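Local coordinates for urocanate hydratase (Paenibacillus sp. Soil724D2, PDB 7NED), which probably hydrates thiourocanate in bacterial ergothioneine catabolism, using bound NAD+ as cofactor, and also binds urocanate in its active site, at residues R13-E27 and Y55-E67. Numbering follows the deposited sequence.
Sequences RCKGWRQEALLRMLE and YHAIVRTLKELEE
K15, just before helix 17-31, and R18 and Q19 in its first turn take hold of the residues that end and follow helix 52-64. K15, extended beyond CG, runs past the helix end so that NZ donates to E64 O at 3.0 Å and forms a salt bridge with E66 OE2, 2.7 Å away and met from above the carboxylate plane. Q19 bends at chi2 (90°), turning its amide so that NE2 reaches L65 O at 2.9 Å; a water bound to K15 N also donates to L65 O and L62 O, so L65 O has two donors. R18 NH1 makes a salt bridge to E67 OE1 at 2.8 Å, on the anti side and somewhat out of the carboxylate plane, while NE pairs with D474; an alanine here would probably leave the carboxylates of E67 and D474 without this cationic partner. Deeper in, L62 CD1 lies 3.8 Å from L23 CA, and L23 CD1 crosses to V59 CG2. L26, with CG anti to the backbone N (chi1 168°), sets CD2 against I58 CG2 and, obliquely, the Y55 ring. The axes of 17-27 and 55-64 approach to 9.0 Å, at 161° between their N-to-C directions: an antiparallel helix pair of the urocanase N-terminal domain, both on strand 91-95, with helix 52-64 also over strand 77-83 and helix 17-31 over strand 490-498.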
loop_
_atom_site.group_PDB
_atom_site.type_symbol
_atom_site.label_atom_id
_atom_site.label_comp_id
_atom_site.label_asym_id
_atom_site.label_seq_id
_atom_site.Cartn_x
_atom_site.Cartn_y
_atom_site.Cartn_z
ATOM N N ARG A 13 17.040 20.360 20.111
ATOM C CA ARG A 13 15.801 21.112 20.147
ATOM C C ARG A 13 14.610 20.232 20.505
ATOM O O ARG A 13 13.555 20.753 20.874
ATOM C CB ARG A 13 15.551 21.788 18.795
ATOM C CG ARG A 13 16.727 22.717 18.444
ATOM C CD ARG A 13 16.658 23.091 17.000
ATOM N NE ARG A 13 16.893 21.903 16.202
ATOM C CZ ARG A 13 16.712 21.871 14.896
ATOM N NH1 ARG A 13 16.287 22.962 14.281
ATOM N NH2 ARG A 13 16.961 20.762 14.216
ATOM N N CYS A 14 14.783 18.928 20.421
ATOM C CA CYS A 14 13.748 17.949 20.696
ATOM C C CYS A 14 14.056 17.269 22.011
ATOM O O CYS A 14 15.075 17.540 22.651
ATOM C CB CYS A 14 13.679 16.918 19.576
ATOM S SG CYS A 14 13.473 17.655 17.962
ATOM N N LYS A 15 13.165 16.352 22.395
ATOM C CA LYS A 15 13.314 15.663 23.661
ATOM C C LYS A 15 14.394 14.602 23.639
ATOM O O LYS A 15 14.847 14.196 24.713
ATOM C CB LYS A 15 11.972 15.036 24.072
ATOM C CG LYS A 15 10.983 16.106 24.526
ATOM C CD LYS A 15 9.718 15.542 24.972
ATOM C CE LYS A 15 8.817 16.645 25.518
ATOM N NZ LYS A 15 7.426 16.132 25.615
ATOM N N GLY A 16 14.834 14.164 22.457
ATOM C CA GLY A 16 15.909 13.196 22.341
ATOM C C GLY A 16 16.529 13.238 20.958
ATOM O O GLY A 16 16.060 13.943 20.057
ATOM N N TRP A 17 17.588 12.463 20.789
ATOM C CA TRP A 17 18.344 12.504 19.538
ATOM C C TRP A 17 17.661 11.731 18.418
ATOM O O TRP A 17 17.898 12.018 17.240
ATOM C CB TRP A 17 19.756 11.947 19.742
ATOM C CG TRP A 17 20.729 13.068 19.976
ATOM C CD1 TRP A 17 21.296 13.424 21.169
ATOM C CD2 TRP A 17 21.204 14.019 19.000
ATOM N NE1 TRP A 17 22.109 14.542 20.993
ATOM C CE2 TRP A 17 22.065 14.920 19.676
ATOM C CE3 TRP A 17 21.004 14.180 17.621
ATOM C CZ2 TRP A 17 22.724 15.980 19.012
ATOM C CZ3 TRP A 17 21.667 15.256 16.962
ATOM C CH2 TRP A 17 22.506 16.119 17.666
ATOM N N ARG A 18 16.837 10.742 18.744
ATOM C CA ARG A 18 16.098 10.098 17.669
ATOM C C ARG A 18 15.135 11.089 17.045
ATOM O O ARG A 18 15.003 11.149 15.819
ATOM C CB ARG A 18 15.361 8.856 18.201
ATOM C CG ARG A 18 16.329 7.807 18.699
ATOM C CD ARG A 18 15.645 6.631 19.394
ATOM N NE ARG A 18 14.706 5.973 18.506
ATOM C CZ ARG A 18 13.775 5.109 18.915
ATOM N NH1 ARG A 18 13.672 4.805 20.213
ATOM N NH2 ARG A 18 12.954 4.554 18.029
ATOM N N GLN A 19 14.464 11.895 17.870
ATOM C CA GLN A 19 13.546 12.873 17.320
ATOM C C GLN A 19 14.322 13.979 16.608
ATOM O O GLN A 19 13.966 14.397 15.500
ATOM C CB GLN A 19 12.686 13.466 18.435
ATOM C CG GLN A 19 11.877 12.434 19.274
ATOM C CD GLN A 19 12.642 11.934 20.484
ATOM O OE1 GLN A 19 13.831 11.625 20.411
ATOM N NE2 GLN A 19 11.961 11.865 21.613
ATOM N N GLU A 20 15.391 14.449 17.234
ATOM C CA GLU A 20 16.204 15.499 16.618
ATOM C C GLU A 20 16.722 15.067 15.246
ATOM O O GLU A 20 16.810 15.880 14.305
ATOM C CB GLU A 20 17.361 15.839 17.553
ATOM C CG GLU A 20 18.301 16.941 17.031
ATOM C CD GLU A 20 17.729 18.356 17.227
ATOM O OE1 GLU A 20 16.885 18.549 18.133
ATOM O OE2 GLU A 20 18.154 19.290 16.495
ATOM N N ALA A 21 17.099 13.791 15.118
ATOM C CA ALA A 21 17.644 13.308 13.858
ATOM C C ALA A 21 16.628 13.481 12.740
ATOM O O ALA A 21 16.953 13.997 11.660
ATOM C CB ALA A 21 18.081 11.841 13.981
ATOM N N LEU A 22 15.369 13.110 13.002
ATOM C CA LEU A 22 14.356 13.253 11.973
ATOM C C LEU A 22 14.120 14.719 11.647
ATOM O O LEU A 22 13.900 15.060 10.482
ATOM C CB LEU A 22 13.041 12.578 12.400
ATOM C CG LEU A 22 13.219 11.091 12.741
ATOM C CD1 LEU A 22 11.872 10.447 13.179
ATOM C CD2 LEU A 22 13.862 10.308 11.563
ATOM N N LEU A 23 14.104 15.586 12.667
ATOM C CA LEU A 23 13.917 17.021 12.414
ATOM C C LEU A 23 15.049 17.560 11.546
ATOM O O LEU A 23 14.819 18.295 10.574
ATOM C CB LEU A 23 13.857 17.801 13.741
ATOM C CG LEU A 23 13.785 19.335 13.599
ATOM C CD1 LEU A 23 12.526 19.733 12.775
ATOM C CD2 LEU A 23 13.777 19.987 14.964
ATOM N N ARG A 24 16.273 17.171 11.855
ATOM C CA ARG A 24 17.392 17.652 11.043
ATOM C C ARG A 24 17.373 17.074 9.642
ATOM O O ARG A 24 17.838 17.722 8.701
ATOM C CB ARG A 24 18.708 17.328 11.733
ATOM C CG ARG A 24 18.866 18.153 12.987
ATOM C CD ARG A 24 20.252 17.976 13.600
ATOM N NE ARG A 24 20.317 18.709 14.867
ATOM C CZ ARG A 24 21.456 19.019 15.490
ATOM N NH1 ARG A 24 22.645 18.653 14.976
ATOM N NH2 ARG A 24 21.405 19.692 16.628
ATOM N N MET A 25 16.894 15.833 9.476
ATOM C CA MET A 25 16.800 15.298 8.123
ATOM C C MET A 25 15.759 16.062 7.311
ATOM O O MET A 25 15.934 16.308 6.102
ATOM C CB MET A 25 16.465 13.805 8.212
ATOM C CG MET A 25 17.634 13.007 8.684
ATOM S SD MET A 25 17.188 11.298 8.675
ATOM C CE MET A 25 17.565 10.776 6.976
ATOM N N LEU A 26 14.657 16.434 7.952
ATOM C CA LEU A 26 13.685 17.299 7.284
ATOM C C LEU A 26 14.335 18.615 6.852
ATOM O O LEU A 26 14.217 19.040 5.692
ATOM C CB LEU A 26 12.479 17.547 8.205
ATOM C CG LEU A 26 11.503 18.641 7.796
ATOM C CD1 LEU A 26 10.911 18.407 6.398
ATOM C CD2 LEU A 26 10.390 18.792 8.821
ATOM N N GLU A 27 15.041 19.266 7.774
ATOM C CA GLU A 27 15.716 20.501 7.424
ATOM C C GLU A 27 16.709 20.264 6.304
ATOM O O GLU A 27 16.849 21.093 5.390
ATOM C CB GLU A 27 16.418 21.059 8.652
ATOM C CG GLU A 27 15.443 21.521 9.708
ATOM C CD GLU A 27 16.120 21.851 11.010
ATOM O OE1 GLU A 27 17.134 21.233 11.365
ATOM O OE2 GLU A 27 15.634 22.772 11.690
ATOM N N TYR A 55 4.456 21.802 7.323
ATOM C CA TYR A 55 5.849 21.803 7.751
ATOM C C TYR A 55 5.984 22.332 9.175
ATOM O O TYR A 55 6.641 21.720 10.026
ATOM C CB TYR A 55 6.687 22.642 6.773
ATOM C CG TYR A 55 8.038 22.987 7.316
ATOM C CD1 TYR A 55 9.112 22.126 7.136
ATOM C CD2 TYR A 55 8.257 24.178 7.987
ATOM C CE1 TYR A 55 10.372 22.443 7.626
ATOM C CE2 TYR A 55 9.515 24.492 8.487
ATOM C CZ TYR A 55 10.564 23.621 8.298
ATOM O OH TYR A 55 11.799 23.928 8.808
ATOM N N HIS A 56 5.406 23.501 9.452
ATOM C CA HIS A 56 5.553 24.058 10.798
ATOM C C HIS A 56 4.951 23.144 11.854
ATOM O O HIS A 56 5.513 23.008 12.952
ATOM C CB HIS A 56 4.904 25.435 10.873
ATOM C CG HIS A 56 5.603 26.445 10.016
ATOM N ND1 HIS A 56 6.898 26.856 10.265
ATOM C CD2 HIS A 56 5.201 27.103 8.904
ATOM C CE1 HIS A 56 7.261 27.735 9.346
ATOM N NE2 HIS A 56 6.250 27.904 8.510
ATOM N N ALA A 57 3.796 22.528 11.554
ATOM C CA ALA A 57 3.189 21.613 12.534
ATOM C C ALA A 57 4.011 20.338 12.701
ATOM O O ALA A 57 4.133 19.824 13.819
ATOM C CB ALA A 57 1.748 21.278 12.131
ATOM N N ILE A 58 4.636 19.837 11.627
ATOM C CA ILE A 58 5.587 18.731 11.783
ATOM C C ILE A 58 6.748 19.144 12.684
ATOM O O ILE A 58 7.145 18.400 13.590
ATOM C CB ILE A 58 6.086 18.255 10.402
ATOM C CG1 ILE A 58 4.952 17.580 9.619
ATOM C CG2 ILE A 58 7.306 17.324 10.539
ATOM C CD1 ILE A 58 5.309 17.329 8.147
ATOM N N VAL A 59 7.331 20.325 12.439
ATOM C CA VAL A 59 8.449 20.771 13.258
ATOM C C VAL A 59 8.039 20.880 14.722
ATOM O O VAL A 59 8.732 20.364 15.612
ATOM C CB VAL A 59 9.024 22.092 12.713
ATOM C CG1 VAL A 59 10.053 22.675 13.697
ATOM C CG2 VAL A 59 9.694 21.829 11.376
ATOM N N ARG A 60 6.912 21.553 15.001
ATOM C CA ARG A 60 6.427 21.639 16.384
ATOM C C ARG A 60 6.253 20.253 16.991
ATOM O O ARG A 60 6.686 19.987 18.123
ATOM C CB ARG A 60 5.100 22.402 16.456
ATOM C CG ARG A 60 5.226 23.898 16.260
ATOM C CD ARG A 60 3.901 24.612 16.579
ATOM N NE ARG A 60 2.830 24.187 15.690
ATOM C CZ ARG A 60 2.541 24.759 14.517
ATOM N NH1 ARG A 60 3.235 25.816 14.074
ATOM N NH2 ARG A 60 1.528 24.281 13.806
ATOM N N THR A 61 5.602 19.356 16.253
ATOM C CA THR A 61 5.338 18.028 16.798
ATOM C C THR A 61 6.626 17.286 17.136
ATOM O O THR A 61 6.719 16.647 18.187
ATOM C CB THR A 61 4.514 17.209 15.816
ATOM O OG1 THR A 61 3.286 17.893 15.535
ATOM C CG2 THR A 61 4.196 15.827 16.437
ATOM N N LEU A 62 7.629 17.336 16.246
ATOM C CA LEU A 62 8.869 16.614 16.504
ATOM C C LEU A 62 9.595 17.147 17.728
ATOM O O LEU A 62 10.284 16.385 18.405
ATOM C CB LEU A 62 9.824 16.692 15.293
ATOM C CG LEU A 62 9.515 15.711 14.160
ATOM C CD1 LEU A 62 10.319 16.064 12.923
ATOM C CD2 LEU A 62 9.841 14.326 14.636
ATOM N N LYS A 63 9.504 18.443 17.977
ATOM C CA LYS A 63 10.184 19.016 19.136
ATOM C C LYS A 63 9.590 18.531 20.471
ATOM O O LYS A 63 10.263 18.526 21.417
ATOM C CB LYS A 63 10.238 20.523 19.078
ATOM C CG LYS A 63 11.111 21.066 17.979
ATOM C CD LYS A 63 10.948 22.562 17.817
ATOM C CE LYS A 63 11.747 23.142 16.699
ATOM N NZ LYS A 63 11.454 24.563 16.431
ATOM N N GLU A 64 8.343 18.102 20.480
ATOM C CA GLU A 64 7.697 17.620 21.685
ATOM C C GLU A 64 7.412 16.107 21.749
ATOM O O GLU A 64 6.991 15.617 22.726
ATOM C CB GLU A 64 6.415 18.388 21.939
ATOM C CG GLU A 64 6.631 19.885 22.096
ATOM C CD GLU A 64 5.361 20.645 21.987
ATOM O OE1 GLU A 64 4.328 20.107 22.371
ATOM O OE2 GLU A 64 5.358 21.760 21.456
ATOM N N LEU A 65 7.668 15.403 20.670
ATOM C CA LEU A 65 7.413 13.989 20.609
ATOM C C LEU A 65 8.273 13.144 21.550
ATOM O O LEU A 65 9.423 13.301 21.598
ATOM C CB LEU A 65 7.617 13.486 19.179
ATOM C CG LEU A 65 7.126 12.112 18.751
ATOM C CD1 LEU A 65 5.621 12.104 18.612
ATOM C CD2 LEU A 65 7.776 11.776 17.434
ATOM N N GLU A 66 7.634 12.259 22.277
ATOM C CA GLU A 66 8.335 11.341 23.151
ATOM C C GLU A 66 8.729 10.095 22.384
ATOM O O GLU A 66 8.141 9.757 21.357
ATOM C CB GLU A 66 7.468 10.963 24.358
ATOM C CG GLU A 66 6.923 12.168 25.089
ATOM C CD GLU A 66 7.905 12.721 26.101
ATOM O OE1 GLU A 66 9.023 12.152 26.254
ATOM O OE2 GLU A 66 7.556 13.724 26.761
ATOM N N GLU A 67 9.723 9.388 22.926
ATOM C CA GLU A 67 10.236 8.183 22.290
ATOM C C GLU A 67 9.186 7.086 22.160
ATOM O O GLU A 67 9.312 6.218 21.281
ATOM C CB GLU A 67 11.437 7.670 23.084
ATOM C CG GLU A 67 12.390 6.819 22.297
ATOM C CD GLU A 67 13.522 6.303 23.177
ATOM O OE1 GLU A 67 14.527 5.790 22.643
ATOM O OE2 GLU A 67 13.412 6.455 24.420
HETATM O O HOH W 1 10.976 15.385 20.809
HETATM O O HOH W 2 13.002 23.275 11.660
#